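Local coordinates for extracellular solute-binding protein family 1 (Alicyclobacillus acidocaldarius subsp. acidocaldarius, PDB 4OVJ), which probably binds a solute outside the cell and delivers it to a membrane importer, as other extracellular solute-binding proteins do, at residues 142-145 / 146-149; 215-218 / 219-223. All coordinates share one frame; numbering follows the deposited sequence.

Interaction 1: residues 142-145 / 146-149; sequences IYDE and AAFA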
# COMPACT_ATOMS: atom_id res chain seq x y z
N ILE A 142 -7.22 -11.29 5.90
CA ILE A 142 -8.45 -11.61 5.19
C ILE A 142 -8.78 -13.05 5.58
O ILE A 142 -7.98 -13.96 5.34
CB ILE A 142 -8.29 -11.49 3.67
CG1 ILE A 142 -7.69 -10.13 3.30
CG2 ILE A 142 -9.64 -11.70 3.00
CD1 ILE A 142 -7.50 -9.89 1.83
N TYR A 143 -9.93 -13.25 6.20
CA TYR A 143 -10.22 -14.55 6.79
C TYR A 143 -11.65 -15.03 6.51
O TYR A 143 -12.57 -14.24 6.31
CB TYR A 143 -9.92 -14.55 8.30
CG TYR A 143 -10.85 -13.68 9.12
CD1 TYR A 143 -10.64 -12.32 9.24
CD2 TYR A 143 -11.93 -14.24 9.79
CE1 TYR A 143 -11.50 -11.52 9.99
CE2 TYR A 143 -12.79 -13.45 10.54
CZ TYR A 143 -12.56 -12.09 10.64
OH TYR A 143 -13.43 -11.32 11.35
N ASP A 144 -11.79 -16.35 6.49
CA ASP A 144 -13.08 -17.02 6.37
C ASP A 144 -13.82 -16.86 7.71
O ASP A 144 -13.44 -17.46 8.73
CB ASP A 144 -12.82 -18.49 6.02
CG ASP A 144 -14.09 -19.33 5.91
OD1 ASP A 144 -15.09 -19.04 6.58
OD2 ASP A 144 -14.05 -20.34 5.19
N GLU A 145 -14.85 -16.02 7.70
CA GLU A 145 -15.60 -15.72 8.91
C GLU A 145 -16.12 -16.96 9.61
O GLU A 145 -15.95 -17.12 10.82
CB GLU A 145 -16.81 -14.86 8.58
CG GLU A 145 -16.54 -13.40 8.50
CD GLU A 145 -17.82 -12.61 8.70
OE1 GLU A 145 -18.79 -12.89 7.95
OE2 GLU A 145 -17.86 -11.75 9.60
N ALA A 146 -16.79 -17.82 8.86
CA ALA A 146 -17.39 -19.00 9.45
C ALA A 146 -16.35 -19.96 10.01
O ALA A 146 -16.56 -20.54 11.07
CB ALA A 146 -18.31 -19.71 8.46
N ALA A 147 -15.22 -20.11 9.33
CA ALA A 147 -14.16 -20.97 9.83
C ALA A 147 -13.59 -20.46 11.16
O ALA A 147 -13.40 -21.23 12.10
CB ALA A 147 -13.05 -21.13 8.82
N PHE A 148 -13.30 -19.17 11.22
CA PHE A 148 -12.71 -18.60 12.42
C PHE A 148 -13.69 -18.51 13.58
O PHE A 148 -13.29 -18.57 14.73
CB PHE A 148 -12.02 -17.26 12.11
CG PHE A 148 -10.64 -17.45 11.57
CD1 PHE A 148 -10.46 -17.87 10.25
CD2 PHE A 148 -9.53 -17.33 12.40
CE1 PHE A 148 -9.19 -18.14 9.75
CE2 PHE A 148 -8.26 -17.58 11.91
CZ PHE A 148 -8.09 -17.98 10.58
N ALA A 149 -14.98 -18.41 13.28
CA ALA A 149 -16.01 -18.46 14.32
C ALA A 149 -15.97 -19.79 15.08
O ALA A 149 -16.36 -19.84 16.25
CB ALA A 149 -17.39 -18.18 13.74
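The ring of Phe148 receives Tyr143 on one face: Tyr143 CB lies 4.3 Å from the ring centroid, 28° off the normal, a CH-pi contact. The tyrosine ring follows with its edge toward the same ring, an offset edge-to-face pair with centroids 5.5 Å apart and planes at 71°. At the edge of Phe148, in its plane, sits Asp144 O, 3.4 Å from CD1. Outside the segments, the Trp163 ring meets Phe148 nearly parallel to it. Tyr143 reaches this place because CG is turned between the backbone N and the carbonyl carbon (chi1 68°), which brings CD2 within 3.8 Å of Phe148 CB.

Asp144 is the N-cap of helix 145-149, where strand 128-144 ends. Its OD1 accepts from Ala147 N at 3.0 Å, the donor standing well above the carboxylate plane, while Asp144 O takes Phe148 N, also at 3.0 Å. Glu145 O accepts from Ala149 N at 2.9 Å. OD2 forms a salt bridge with Arg273. With an alanine in place of Asp144, Ala147 N is likely to lose its capping acceptor and Arg273 its carboxylate mate. One buried carboxylate thus divides its oxygens between a helix start and a cation, an environment that probably favours its ionised form.

Interaction 2: residues 215-218 / 219-223; sequences VSYL and NYWAN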
# COMPACT_ATOMS: atom_id res chain seq x y z
N VAL A 215 15.36 -13.83 12.55
CA VAL A 215 15.23 -15.21 13.03
C VAL A 215 13.93 -15.42 13.82
O VAL A 215 13.29 -16.46 13.69
CB VAL A 215 16.46 -15.65 13.86
CG1 VAL A 215 16.23 -17.00 14.50
CG2 VAL A 215 17.68 -15.72 12.95
N SER A 216 13.53 -14.43 14.62
CA SER A 216 12.28 -14.59 15.39
C SER A 216 11.07 -14.66 14.45
O SER A 216 10.13 -15.43 14.68
CB SER A 216 12.13 -13.50 16.46
OG SER A 216 11.95 -12.22 15.89
N TYR A 217 11.11 -13.88 13.37
CA TYR A 217 10.05 -13.94 12.34
C TYR A 217 10.04 -15.30 11.67
O TYR A 217 8.99 -15.95 11.56
CB TYR A 217 10.33 -12.85 11.33
CG TYR A 217 9.53 -12.84 10.05
CD1 TYR A 217 8.32 -12.18 9.97
CD2 TYR A 217 10.04 -13.39 8.90
CE1 TYR A 217 7.61 -12.11 8.78
CE2 TYR A 217 9.35 -13.33 7.71
CZ TYR A 217 8.14 -12.68 7.65
OH TYR A 217 7.47 -12.59 6.46
N LEU A 218 11.20 -15.75 11.24
CA LEU A 218 11.28 -17.05 10.58
C LEU A 218 10.82 -18.19 11.49
O LEU A 218 10.12 -19.10 11.05
CB LEU A 218 12.69 -17.30 10.07
CG LEU A 218 13.20 -16.37 8.97
CD1 LEU A 218 14.67 -16.66 8.76
CD2 LEU A 218 12.42 -16.51 7.67
N ASN A 219 11.20 -18.12 12.77
CA ASN A 219 10.80 -19.14 13.74
C ASN A 219 9.32 -19.16 14.00
O ASN A 219 8.75 -20.23 14.22
CB ASN A 219 11.53 -18.95 15.06
CG ASN A 219 12.91 -19.58 15.05
OD1 ASN A 219 13.15 -20.54 14.32
ND2 ASN A 219 13.82 -19.05 15.87
N TYR A 220 8.70 -17.98 13.99
CA TYR A 220 7.27 -17.88 14.19
C TYR A 220 6.54 -18.71 13.15
O TYR A 220 5.72 -19.56 13.48
CB TYR A 220 6.81 -16.43 14.11
CG TYR A 220 5.32 -16.26 14.25
CD1 TYR A 220 4.72 -16.26 15.50
CD2 TYR A 220 4.49 -16.10 13.13
CE1 TYR A 220 3.36 -16.12 15.65
CE2 TYR A 220 3.13 -15.94 13.27
CZ TYR A 220 2.57 -15.95 14.54
OH TYR A 220 1.21 -15.79 14.70
N TRP A 221 6.88 -18.50 11.88
CA TRP A 221 6.23 -19.24 10.80
C TRP A 221 6.66 -20.70 10.77
O TRP A 221 5.84 -21.58 10.49
CB TRP A 221 6.47 -18.57 9.45
CG TRP A 221 5.85 -17.21 9.40
CD1 TRP A 221 6.48 -16.02 9.60
CD2 TRP A 221 4.47 -16.90 9.18
NE1 TRP A 221 5.58 -14.98 9.52
CE2 TRP A 221 4.34 -15.50 9.25
CE3 TRP A 221 3.33 -17.68 8.92
CZ2 TRP A 221 3.12 -14.86 9.07
CZ3 TRP A 221 2.11 -17.04 8.75
CH2 TRP A 221 2.02 -15.65 8.82
N ALA A 222 7.93 -20.97 11.09
CA ALA A 222 8.40 -22.36 11.13
C ALA A 222 7.61 -23.18 12.16
O ALA A 222 7.28 -24.33 11.89
CB ALA A 222 9.88 -22.42 11.42
N ASN A 223 7.29 -22.58 13.30
CA ASN A 223 6.50 -23.28 14.31
C ASN A 223 5.09 -23.59 13.79
O ASN A 223 4.58 -24.69 14.01
CB ASN A 223 6.48 -22.52 15.62
CG ASN A 223 7.81 -22.62 16.38
OD1 ASN A 223 8.60 -23.54 16.18
ND2 ASN A 223 8.04 -21.68 17.25
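Helix 211-226 supplies both segments, and the contact is a run of i to i+4 pairs along it, with an edge-to-face aromatic pair between Tyr217 and Trp221. The indole turns its edge to the tyrosine face: the five-membered ring and the phenol ring have centroids 4.9 Å apart and planes at 69°. Trp221 NE1 leads, lying above the phenol plane but displaced toward the rim, 3.6 Å from Tyr217 CE1. Different first torsions bring the rings together: Tyr217 CG stands anti to its own backbone N (chi1 170°), whereas Trp221 CG is anti to its carbonyl carbon (chi1 -64°) and comes back along the helix toward Tyr217. Trp221 CD1 also approaches Tyr217 O, at 3.2 Å. The backbone bond from Trp221 N to that oxygen is weak, at 3.3 Å; the bond from Asn219 N to Val215 O is shorter, at 2.8 Å.

On another side of the helix, Val215 and Asn219 run side by side, with Val215 CG1 3.4 Å from Asn219 ND2. Tyr220 places CD2 over a face of the indole, 3.8 Å above its plane, near the rim.

Outside the segments, Tyr217 OH is hydrogen-bonded to Thr187 OG1 and Ser184 N, and Tyr220 OH to Trp160 O. The buried phenols therefore combine aromatic ring contacts with satisfied hydroxyls, so that Tyr217 is fixed both by its ring face and by its polar end, tying helix 211-226 to helix 185-194 and the residue before it.

Overall arrangement
Interactions 1 and 2 come in series along the chain, and their centres are about 24 Å apart. Their nearest atoms remain about 10 Å apart, so they do not touch. Helix 160-174 is touched by both: Phe148 of interaction 1 meets Trp163, Ile166, Leu167 and Val170, while Tyr220 of interaction 2 packs on Trp163 and Ala164. Trp163 is thus a partner shared by both. Interaction 1 joins a sheet strand to a short helix, whereas interaction 2 lies within a single helix that also meets helices 377-392 and 398-414. Each centre is about 24 Å from the chain centre, and the partners described here are all protein residues.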